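Local coordinates for protein SUMO-1 cysteine protease S273R (African swine fever virus pig/Kenya/KEN-50/1950, PDB 6LJ9) that probably cleaves the viral polyprotein precursors pp220 and pp62 into core-shell proteins as a cysteine protease, and dampens host innate immune defences, at residues B[172-185]-B[197-211]. Residues are numbered along the deposited sequence; the frame is centred on the assembly and turned at random.
Sequences IFVDMRGDCWSIEY and VIRWMERVKQQLLKI
Ile183 presses its CD1 methyl onto the backbone of helix 197-208, 3.5 Å from Lys205 N and beside Val204 CG1. Its other branch, CG2, packs against CG of Met201, a selenomethionine in this crystal; beta-branching thus gives the two arms different helix partners. Met201 runs the opposite way along it; a turn about the CG-SE bond (chi3 66°) carries CE to the strand, 3.2 Å from Ile183 O, while SE lies 3.9 Å from Tyr185 CB. A long, flexible chain suits this path.

Toward the C-terminal end of the helix, Leu208, with CG anti to its carbonyl carbon (chi1 -68°), sends CD1 tip to tip toward Val174 CG1 and CD2 to the edge of the Trp181 ring, 3.7 Å from CZ3. Met176, also selenomethionine, sets CB over the centre of one face of that indole and SE against Leu208 CD2. Ile211 CD1 meets the ring at its edge, and His212 stacks on it. At the other end, the large Trp200 ring, with Val204 CG2 over one face near its rim, reaches Ile172, CZ3 3.7 Å from CG2; compact Val197 fits where the Tyr185 ring comes near, CG1 touching CD2.

No hydrogen bond joins the segments; close packing of apolar side chains holds them. Behind this layer, backbone bonds pair Phe173 with Glu184 and Asp175 with Ser182. On the sheet's other side, Phe173 packs against helix 232-244, and Glu184 makes a hydrogen bond with Tyr239 and a salt bridge with Arg243. Strand 181-185 and the helix run nearly antiparallel (169°), the first half of a beta-alpha-beta crossover to strand 215-220 in the Ulp1-like catalytic domain, with Tyr185 next to the inferred active-site Asn187.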
ATOM      1  N   ILE B 172      16.774   0.267  10.909  1.00 20.89           N
ATOM      2  CA  ILE B 172      16.850  -0.995  10.182  1.00 20.01           C
ATOM      3  C   ILE B 172      15.574  -1.139   9.365  1.00 20.37           C
ATOM      4  O   ILE B 172      14.470  -1.059   9.914  1.00 28.38           O
ATOM      5  CB  ILE B 172      17.031  -2.203  11.123  1.00 26.41           C
ATOM      6  CG1 ILE B 172      18.470  -2.271  11.639  1.00 35.19           C
ATOM      7  CG2 ILE B 172      16.644  -3.498  10.418  1.00 25.86           C
ATOM      8  CD1 ILE B 172      18.830  -3.591  12.298  1.00 46.51           C
ATOM      9  N   PHE B 173      15.726  -1.344   8.059  1.00 19.61           N
ATOM     10  CA  PHE B 173      14.593  -1.445   7.149  1.00 21.91           C
ATOM     11  C   PHE B 173      14.763  -2.671   6.265  1.00 23.99           C
ATOM     12  O   PHE B 173      15.830  -2.872   5.677  1.00 19.03           O
ATOM     13  CB  PHE B 173      14.459  -0.183   6.291  1.00 20.26           C
ATOM     14  CG  PHE B 173      13.170  -0.108   5.527  1.00 14.81           C
ATOM     15  CD1 PHE B 173      12.011   0.328   6.146  1.00 14.89           C
ATOM     16  CD2 PHE B 173      13.117  -0.472   4.192  1.00 18.70           C
ATOM     17  CE1 PHE B 173      10.821   0.398   5.449  1.00 25.27           C
ATOM     18  CE2 PHE B 173      11.929  -0.405   3.489  1.00 14.24           C
ATOM     19  CZ  PHE B 173      10.780   0.031   4.118  1.00 18.20           C
ATOM     20  N   VAL B 174      13.714  -3.484   6.179  1.00 18.75           N
ATOM     21  CA  VAL B 174      13.690  -4.669   5.330  1.00 21.07           C
ATOM     22  C   VAL B 174      12.652  -4.426   4.246  1.00 23.54           C
ATOM     23  O   VAL B 174      11.452  -4.324   4.531  1.00 18.35           O
ATOM     24  CB  VAL B 174      13.372  -5.940   6.128  1.00 22.13           C
ATOM     25  CG1 VAL B 174      13.291  -7.144   5.200  1.00 27.29           C
ATOM     26  CG2 VAL B 174      14.415  -6.162   7.211  1.00 20.19           C
ATOM     27  N   ASP B 175      13.107  -4.327   3.001  1.00 24.22           N
ATOM     28  CA  ASP B 175      12.236  -4.051   1.866  1.00 22.03           C
ATOM     29  C   ASP B 175      11.990  -5.359   1.122  1.00 27.42           C
ATOM     30  O   ASP B 175      12.905  -5.908   0.498  1.00 23.65           O
ATOM     31  CB  ASP B 175      12.856  -2.997   0.952  1.00 20.61           C
ATOM     32  CG  ASP B 175      11.896  -2.504  -0.113  1.00 26.50           C
ATOM     33  OD1 ASP B 175      10.741  -2.980  -0.154  1.00 27.17           O
ATOM     34  OD2 ASP B 175      12.298  -1.633  -0.913  1.00 37.33           O
HETATM   35  N   MSE B 176      10.761  -5.857   1.196  1.00 13.90           N
HETATM   36  CA  MSE B 176      10.386  -7.097   0.526  1.00 23.28           C
HETATM   37  C   MSE B 176       9.337  -6.835  -0.552  1.00 20.16           C
HETATM   38  O   MSE B 176       8.506  -7.694  -0.847  1.00 20.72           O
HETATM   39  CB  MSE B 176       9.860  -8.114   1.541  1.00 16.97           C
HETATM   40  CG  MSE B 176      10.877  -8.514   2.600  1.00 24.85           C
HETATM   41 SE   MSE B 176      10.078  -9.476   4.099  0.76 31.36          SE
HETATM   42  CE  MSE B 176       9.142  -7.990   4.945  1.00 27.86           C
ATOM     43  N   ARG B 177       9.386  -5.637  -1.136  1.00 16.12           N
ATOM     44  CA  ARG B 177       8.449  -5.244  -2.182  1.00 24.63           C
ATOM     45  C   ARG B 177       8.983  -5.518  -3.582  1.00 25.67           C
ATOM     46  O   ARG B 177       8.213  -5.882  -4.475  1.00 26.33           O
ATOM     47  CB  ARG B 177       8.106  -3.756  -2.053  1.00 23.06           C
ATOM     48  CG  ARG B 177       7.362  -3.381  -0.782  1.00 21.90           C
ATOM     49  CD  ARG B 177       7.334  -1.873  -0.594  1.00 14.17           C
ATOM     50  NE  ARG B 177       8.681  -1.323  -0.462  1.00 14.63           N
ATOM     51  CZ  ARG B 177       8.945  -0.057  -0.162  1.00 20.42           C
ATOM     52  NH1 ARG B 177       7.952   0.798   0.042  1.00 18.67           N
ATOM     53  NH2 ARG B 177      10.202   0.356  -0.061  1.00 12.94           N
ATOM     54  N   GLY B 178      10.285  -5.349  -3.801  1.00 31.30           N
ATOM     55  CA  GLY B 178      10.854  -5.432  -5.126  1.00 36.11           C
ATOM     56  C   GLY B 178      11.341  -6.823  -5.482  1.00 46.95           C
ATOM     57  O   GLY B 178      11.200  -7.787  -4.726  1.00 53.34           O
ATOM     58  N   ASP B 179      11.941  -6.914  -6.671  1.00 30.93           N
ATOM     59  CA  ASP B 179      12.448  -8.196  -7.139  1.00 20.46           C
ATOM     60  C   ASP B 179      13.714  -8.605  -6.403  1.00 31.77           C
ATOM     61  O   ASP B 179      14.024  -9.801  -6.349  1.00 40.29           O
ATOM     62  CB  ASP B 179      12.702  -8.155  -8.647  1.00 38.77           C
ATOM     63  CG  ASP B 179      12.773  -9.545  -9.268  1.00 51.88           C
ATOM     64  OD1 ASP B 179      11.890 -10.378  -8.975  1.00 57.86           O
ATOM     65  OD2 ASP B 179      13.709  -9.802 -10.054  1.00 53.90           O
ATOM     66  N   CYS B 180      14.441  -7.646  -5.834  1.00 29.95           N
ATOM     67  CA  CYS B 180      15.597  -7.904  -4.983  1.00 28.84           C
ATOM     68  C   CYS B 180      15.291  -7.347  -3.600  1.00 34.60           C
ATOM     69  O   CYS B 180      15.262  -6.125  -3.411  1.00 38.85           O
ATOM     70  CB  CYS B 180      16.861  -7.270  -5.556  1.00 33.63           C
ATOM     71  SG  CYS B 180      18.197  -7.086  -4.358  1.00 70.66           S
ATOM     72  N   TRP B 181      15.053  -8.237  -2.645  1.00 29.38           N
ATOM     73  CA  TRP B 181      14.801  -7.823  -1.275  1.00 24.00           C
ATOM     74  C   TRP B 181      16.105  -7.398  -0.612  1.00 36.80           C
ATOM     75  O   TRP B 181      17.173  -7.953  -0.881  1.00 37.31           O
ATOM     76  CB  TRP B 181      14.146  -8.954  -0.480  1.00 23.37           C
ATOM     77  CG  TRP B 181      12.807  -9.371  -1.023  1.00 23.68           C
ATOM     78  CD1 TRP B 181      12.169  -8.858  -2.114  1.00 15.11           C
ATOM     79  CD2 TRP B 181      11.943 -10.386  -0.494  1.00 20.74           C
ATOM     80  NE1 TRP B 181      10.964  -9.491  -2.300  1.00 17.87           N
ATOM     81  CE2 TRP B 181      10.801 -10.433  -1.319  1.00 22.35           C
ATOM     82  CE3 TRP B 181      12.024 -11.259   0.595  1.00 26.47           C
ATOM     83  CZ2 TRP B 181       9.748 -11.316  -1.089  1.00 21.97           C
ATOM     84  CZ3 TRP B 181      10.977 -12.136   0.822  1.00 17.35           C
ATOM     85  CH2 TRP B 181       9.855 -12.158  -0.016  1.00 17.91           C
ATOM     86  N   SER B 182      16.011  -6.396   0.255  1.00 26.54           N
ATOM     87  CA  SER B 182      17.188  -5.820   0.885  1.00 19.80           C
ATOM     88  C   SER B 182      16.964  -5.668   2.381  1.00 20.78           C
ATOM     89  O   SER B 182      15.883  -5.264   2.822  1.00 24.25           O
ATOM     90  CB  SER B 182      17.538  -4.460   0.270  1.00 37.24           C
ATOM     91  OG  SER B 182      16.448  -3.560   0.369  1.00 43.14           O
ATOM     92  N   ILE B 183      17.992  -6.004   3.152  1.00 23.16           N
ATOM     93  CA  ILE B 183      18.040  -5.754   4.586  1.00 24.80           C
ATOM     94  C   ILE B 183      18.999  -4.592   4.796  1.00 33.64           C
ATOM     95  O   ILE B 183      20.190  -4.697   4.477  1.00 33.06           O
ATOM     96  CB  ILE B 183      18.485  -7.002   5.363  1.00 23.40           C
ATOM     97  CG1 ILE B 183      17.563  -8.179   5.037  1.00 17.39           C
ATOM     98  CG2 ILE B 183      18.491  -6.728   6.855  1.00 18.19           C
ATOM     99  CD1 ILE B 183      18.145  -9.526   5.394  1.00 36.24           C
ATOM    100  N   GLU B 184      18.483  -3.481   5.314  1.00 29.71           N
ATOM    101  CA  GLU B 184      19.201  -2.215   5.306  1.00 23.24           C
ATOM    102  C   GLU B 184      19.487  -1.748   6.727  1.00 21.89           C
ATOM    103  O   GLU B 184      18.624  -1.830   7.606  1.00 29.85           O
ATOM    104  CB  GLU B 184      18.399  -1.150   4.552  1.00 26.70           C
ATOM    105  CG  GLU B 184      17.924  -1.609   3.182  1.00 31.63           C
ATOM    106  CD  GLU B 184      16.867  -0.697   2.594  1.00 32.16           C
ATOM    107  OE1 GLU B 184      16.687   0.421   3.118  1.00 27.74           O
ATOM    108  OE2 GLU B 184      16.213  -1.101   1.610  1.00 30.52           O
ATOM    109  N   TYR B 185      20.708  -1.260   6.936  1.00 25.13           N
ATOM    110  CA  TYR B 185      21.130  -0.649   8.191  1.00 25.70           C
ATOM    111  C   TYR B 185      21.613   0.760   7.887  1.00 28.69           C
ATOM    112  O   TYR B 185      22.594   0.938   7.156  1.00 28.39           O
ATOM    113  CB  TYR B 185      22.235  -1.471   8.863  1.00 23.28           C
ATOM    114  CG  TYR B 185      22.868  -0.807  10.070  1.00 27.30           C
ATOM    115  CD1 TYR B 185      23.964   0.037   9.928  1.00 18.84           C
ATOM    116  CD2 TYR B 185      22.376  -1.029  11.349  1.00 11.92           C
ATOM    117  CE1 TYR B 185      24.549   0.643  11.023  1.00 30.10           C
ATOM    118  CE2 TYR B 185      22.957  -0.425  12.452  1.00 26.77           C
ATOM    119  CZ  TYR B 185      24.042   0.411  12.282  1.00 31.92           C
ATOM    120  OH  TYR B 185      24.631   1.019  13.368  1.00 35.96           O
ATOM    121  N   VAL B 197      24.409  -6.736  15.204  1.00 47.50           N
ATOM    122  CA  VAL B 197      23.524  -6.311  14.123  1.00 46.21           C
ATOM    123  C   VAL B 197      23.811  -7.108  12.857  1.00 34.61           C
ATOM    124  O   VAL B 197      22.888  -7.494  12.127  1.00 34.02           O
ATOM    125  CB  VAL B 197      23.655  -4.795  13.889  1.00 47.07           C
ATOM    126  CG1 VAL B 197      22.814  -4.364  12.695  1.00 34.24           C
ATOM    127  CG2 VAL B 197      23.236  -4.031  15.137  1.00 41.74           C
ATOM    128  N   ILE B 198      25.089  -7.385  12.586  1.00 42.29           N
ATOM    129  CA  ILE B 198      25.454  -8.167  11.406  1.00 33.97           C
ATOM    130  C   ILE B 198      24.863  -9.570  11.488  1.00 33.58           C
ATOM    131  O   ILE B 198      24.317 -10.087  10.506  1.00 43.31           O
ATOM    132  CB  ILE B 198      26.986  -8.202  11.243  1.00 41.63           C
ATOM    133  CG1 ILE B 198      27.528  -6.796  10.972  1.00 46.63           C
ATOM    134  CG2 ILE B 198      27.387  -9.153  10.124  1.00 20.90           C
ATOM    135  CD1 ILE B 198      27.122  -6.229   9.626  1.00 65.69           C
ATOM    136  N   ARG B 199      24.954 -10.206  12.660  1.00 44.44           N
ATOM    137  CA  ARG B 199      24.394 -11.547  12.817  1.00 50.40           C
ATOM    138  C   ARG B 199      22.889 -11.547  12.584  1.00 43.29           C
ATOM    139  O   ARG B 199      22.347 -12.467  11.959  1.00 52.77           O
ATOM    140  CB  ARG B 199      24.709 -12.099  14.206  1.00 59.36           C
ATOM    141  CG  ARG B 199      26.171 -12.030  14.603  1.00 61.01           C
ATOM    142  CD  ARG B 199      26.329 -12.374  16.071  1.00 71.16           C
ATOM    143  NE  ARG B 199      27.480 -11.707  16.668  1.00 86.04           N
ATOM    144  CZ  ARG B 199      27.638 -11.523  17.974  1.00 96.11           C
ATOM    145  NH1 ARG B 199      26.712 -11.951  18.821  1.00 96.55           N
ATOM    146  NH2 ARG B 199      28.717 -10.905  18.433  1.00 98.45           N
ATOM    147  N   TRP B 200      22.197 -10.518  13.081  1.00 34.88           N
ATOM    148  CA  TRP B 200      20.753 -10.429  12.887  1.00 38.69           C
ATOM    149  C   TRP B 200      20.402 -10.254  11.414  1.00 37.88           C
ATOM    150  O   TRP B 200      19.477 -10.903  10.911  1.00 39.48           O
ATOM    151  CB  TRP B 200      20.181  -9.280  13.717  1.00 28.71           C
ATOM    152  CG  TRP B 200      18.687  -9.179  13.648  1.00 28.08           C
ATOM    153  CD1 TRP B 200      17.788  -9.766  14.489  1.00 36.57           C
ATOM    154  CD2 TRP B 200      17.919  -8.447  12.686  1.00 26.35           C
ATOM    155  NE1 TRP B 200      16.506  -9.445  14.110  1.00 38.77           N
ATOM    156  CE2 TRP B 200      16.560  -8.637  13.005  1.00 34.57           C
ATOM    157  CE3 TRP B 200      18.248  -7.650  11.585  1.00 32.83           C
ATOM    158  CZ2 TRP B 200      15.531  -8.059  12.264  1.00 36.88           C
ATOM    159  CZ3 TRP B 200      17.225  -7.077  10.850  1.00 23.89           C
ATOM    160  CH2 TRP B 200      15.882  -7.284  11.193  1.00 25.58           C
HETATM  161  N   MSE B 201      21.123  -9.386  10.709  1.00 37.85           N
HETATM  162  CA  MSE B 201      20.894  -9.176   9.283  1.00 30.31           C
HETATM  163  C   MSE B 201      21.165 -10.451   8.489  1.00 28.63           C
HETATM  164  O   MSE B 201      20.450 -10.766   7.539  1.00 33.12           O
HETATM  165  CB  MSE B 201      21.770  -8.035   8.759  1.00 23.40           C
HETATM  166  CG  MSE B 201      21.501  -6.693   9.420  1.00 28.93           C
HETATM  167 SE   MSE B 201      22.723  -5.294   8.829  0.52 39.23          SE
HETATM  168  CE  MSE B 201      22.152  -5.165   6.972  1.00 39.29           C
ATOM    169  N   GLU B 202      22.208 -11.181   8.889  1.00 32.09           N
ATOM    170  CA  GLU B 202      22.520 -12.444   8.229  1.00 28.39           C
ATOM    171  C   GLU B 202      21.445 -13.491   8.498  1.00 35.64           C
ATOM    172  O   GLU B 202      21.073 -14.252   7.597  1.00 35.26           O
ATOM    173  CB  GLU B 202      23.889 -12.947   8.686  1.00 45.96           C
ATOM    174  CG  GLU B 202      25.066 -12.152   8.146  1.00 65.04           C
ATOM    175  CD  GLU B 202      25.120 -12.146   6.632  1.00 80.16           C
ATOM    176  OE1 GLU B 202      25.121 -11.045   6.041  1.00 83.03           O
ATOM    177  OE2 GLU B 202      25.153 -13.241   6.033  1.00 84.34           O
ATOM    178  N   ARG B 203      20.932 -13.544   9.730  1.00 43.63           N
ATOM    179  CA  ARG B 203      19.897 -14.519  10.059  1.00 44.49           C
ATOM    180  C   ARG B 203      18.615 -14.247   9.281  1.00 35.59           C
ATOM    181  O   ARG B 203      17.951 -15.181   8.817  1.00 36.52           O
ATOM    182  CB  ARG B 203      19.631 -14.511  11.567  1.00 38.43           C
ATOM    183  CG  ARG B 203      18.789 -15.679  12.074  1.00 39.95           C
ATOM    184  CD  ARG B 203      17.299 -15.343  12.124  1.00 42.61           C
ATOM    185  NE  ARG B 203      17.009 -14.270  13.072  1.00 71.21           N
ATOM    186  CZ  ARG B 203      16.705 -14.460  14.351  1.00 92.93           C
ATOM    187  NH1 ARG B 203      16.641 -15.691  14.845  1.00 94.05           N
ATOM    188  NH2 ARG B 203      16.457 -13.423  15.140  1.00100.21           N
ATOM    189  N   VAL B 204      18.250 -12.971   9.129  1.00 32.88           N
ATOM    190  CA  VAL B 204      17.057 -12.625   8.362  1.00 24.44           C
ATOM    191  C   VAL B 204      17.247 -12.964   6.888  1.00 19.85           C
ATOM    192  O   VAL B 204      16.293 -13.363   6.207  1.00 26.85           O
ATOM    193  CB  VAL B 204      16.711 -11.137   8.564  1.00 22.16           C
ATOM    194  CG1 VAL B 204      15.531 -10.732   7.696  1.00 25.62           C
ATOM    195  CG2 VAL B 204      16.408 -10.858  10.029  1.00 20.64           C
ATOM    196  N   LYS B 205      18.471 -12.829   6.373  1.00 25.18           N
ATOM    197  CA  LYS B 205      18.728 -13.139   4.971  1.00 33.02           C
ATOM    198  C   LYS B 205      18.501 -14.618   4.675  1.00 31.08           C
ATOM    199  O   LYS B 205      17.908 -14.965   3.647  1.00 29.93           O
ATOM    200  CB  LYS B 205      20.149 -12.727   4.593  1.00 29.70           C
ATOM    201  CG  LYS B 205      20.546 -13.090   3.171  1.00 28.33           C
ATOM    202  CD  LYS B 205      21.967 -12.646   2.864  1.00 34.94           C
ATOM    203  CE  LYS B 205      22.407 -13.116   1.488  1.00 43.55           C
ATOM    204  NZ  LYS B 205      23.795 -12.677   1.175  1.00 42.60           N
ATOM    205  N   GLN B 206      18.964 -15.503   5.562  1.00 39.74           N
ATOM    206  CA  GLN B 206      18.749 -16.932   5.354  1.00 40.02           C
ATOM    207  C   GLN B 206      17.268 -17.281   5.409  1.00 39.24           C
ATOM    208  O   GLN B 206      16.795 -18.139   4.652  1.00 46.44           O
ATOM    209  CB  GLN B 206      19.528 -17.742   6.388  1.00 29.02           C
ATOM    210  CG  GLN B 206      21.018 -17.796   6.126  1.00 62.62           C
ATOM    211  CD  GLN B 206      21.351 -18.428   4.791  1.00 83.71           C
ATOM    212  OE1 GLN B 206      20.772 -19.447   4.412  1.00 95.23           O
ATOM    213  NE2 GLN B 206      22.282 -17.821   4.064  1.00 79.39           N
ATOM    214  N   GLN B 207      16.521 -16.631   6.304  1.00 34.67           N
ATOM    215  CA  GLN B 207      15.080 -16.852   6.365  1.00 31.68           C
ATOM    216  C   GLN B 207      14.407 -16.415   5.070  1.00 24.73           C
ATOM    217  O   GLN B 207      13.614 -17.162   4.485  1.00 30.99           O
ATOM    218  CB  GLN B 207      14.484 -16.105   7.560  1.00 34.11           C
ATOM    219  CG  GLN B 207      14.888 -16.663   8.913  1.00 49.53           C
ATOM    220  CD  GLN B 207      14.224 -15.933  10.065  1.00 59.65           C
ATOM    221  OE1 GLN B 207      13.803 -14.783   9.928  1.00 47.05           O
ATOM    222  NE2 GLN B 207      14.123 -16.601  11.208  1.00 62.55           N
ATOM    223  N   LEU B 208      14.724 -15.207   4.600  1.00 24.93           N
ATOM    224  CA  LEU B 208      14.083 -14.690   3.395  1.00 29.42           C
ATOM    225  C   LEU B 208      14.526 -15.442   2.147  1.00 28.98           C
ATOM    226  O   LEU B 208      13.785 -15.485   1.158  1.00 22.29           O
ATOM    227  CB  LEU B 208      14.368 -13.196   3.250  1.00 24.64           C
ATOM    228  CG  LEU B 208      13.701 -12.312   4.305  1.00 31.75           C
ATOM    229  CD1 LEU B 208      14.036 -10.848   4.074  1.00 16.54           C
ATOM    230  CD2 LEU B 208      12.195 -12.530   4.302  1.00 30.32           C
ATOM    231  N   LEU B 209      15.719 -16.041   2.167  1.00 24.45           N
ATOM    232  CA  LEU B 209      16.164 -16.854   1.040  1.00 30.35           C
ATOM    233  C   LEU B 209      15.346 -18.127   0.876  1.00 45.62           C
ATOM    234  O   LEU B 209      15.509 -18.818  -0.137  1.00 38.43           O
ATOM    235  CB  LEU B 209      17.644 -17.208   1.194  1.00 21.09           C
ATOM    236  CG  LEU B 209      18.651 -16.162   0.714  1.00 24.78           C
ATOM    237  CD1 LEU B 209      20.071 -16.601   1.031  1.00 31.29           C
ATOM    238  CD2 LEU B 209      18.486 -15.909  -0.776  1.00 24.47           C
ATOM    239  N   LYS B 210      14.484 -18.457   1.842  1.00 29.39           N
ATOM    240  CA  LYS B 210      13.605 -19.614   1.723  1.00 35.01           C
ATOM    241  C   LYS B 210      12.347 -19.311   0.916  1.00 28.54           C
ATOM    242  O   LYS B 210      11.727 -20.243   0.391  1.00 34.28           O
ATOM    243  CB  LYS B 210      13.214 -20.126   3.115  1.00 21.03           C
ATOM    244  CG  LYS B 210      14.385 -20.598   3.977  1.00 42.74           C
ATOM    245  CD  LYS B 210      13.893 -21.131   5.314  1.00 59.49           C
ATOM    246  CE  LYS B 210      13.205 -20.028   6.119  1.00 79.30           C
ATOM    247  NZ  LYS B 210      12.448 -20.543   7.284  1.00 89.44           N
ATOM    248  N   ILE B 211      11.958 -18.041   0.800  1.00 28.25           N
ATOM    249  CA  ILE B 211      10.770 -17.650   0.051  1.00 30.54           C
ATOM    250  C   ILE B 211      11.081 -16.689  -1.085  1.00 27.64           C
ATOM    251  O   ILE B 211      10.166 -16.309  -1.822  1.00 37.47           O
ATOM    252  CB  ILE B 211       9.694 -17.044   0.977  1.00 25.90           C
ATOM    253  CG1 ILE B 211      10.188 -15.730   1.580  1.00 29.76           C
ATOM    254  CG2 ILE B 211       9.319 -18.024   2.078  1.00 29.53           C
ATOM    255  CD1 ILE B 211       9.148 -15.025   2.419  1.00 27.37           C
TER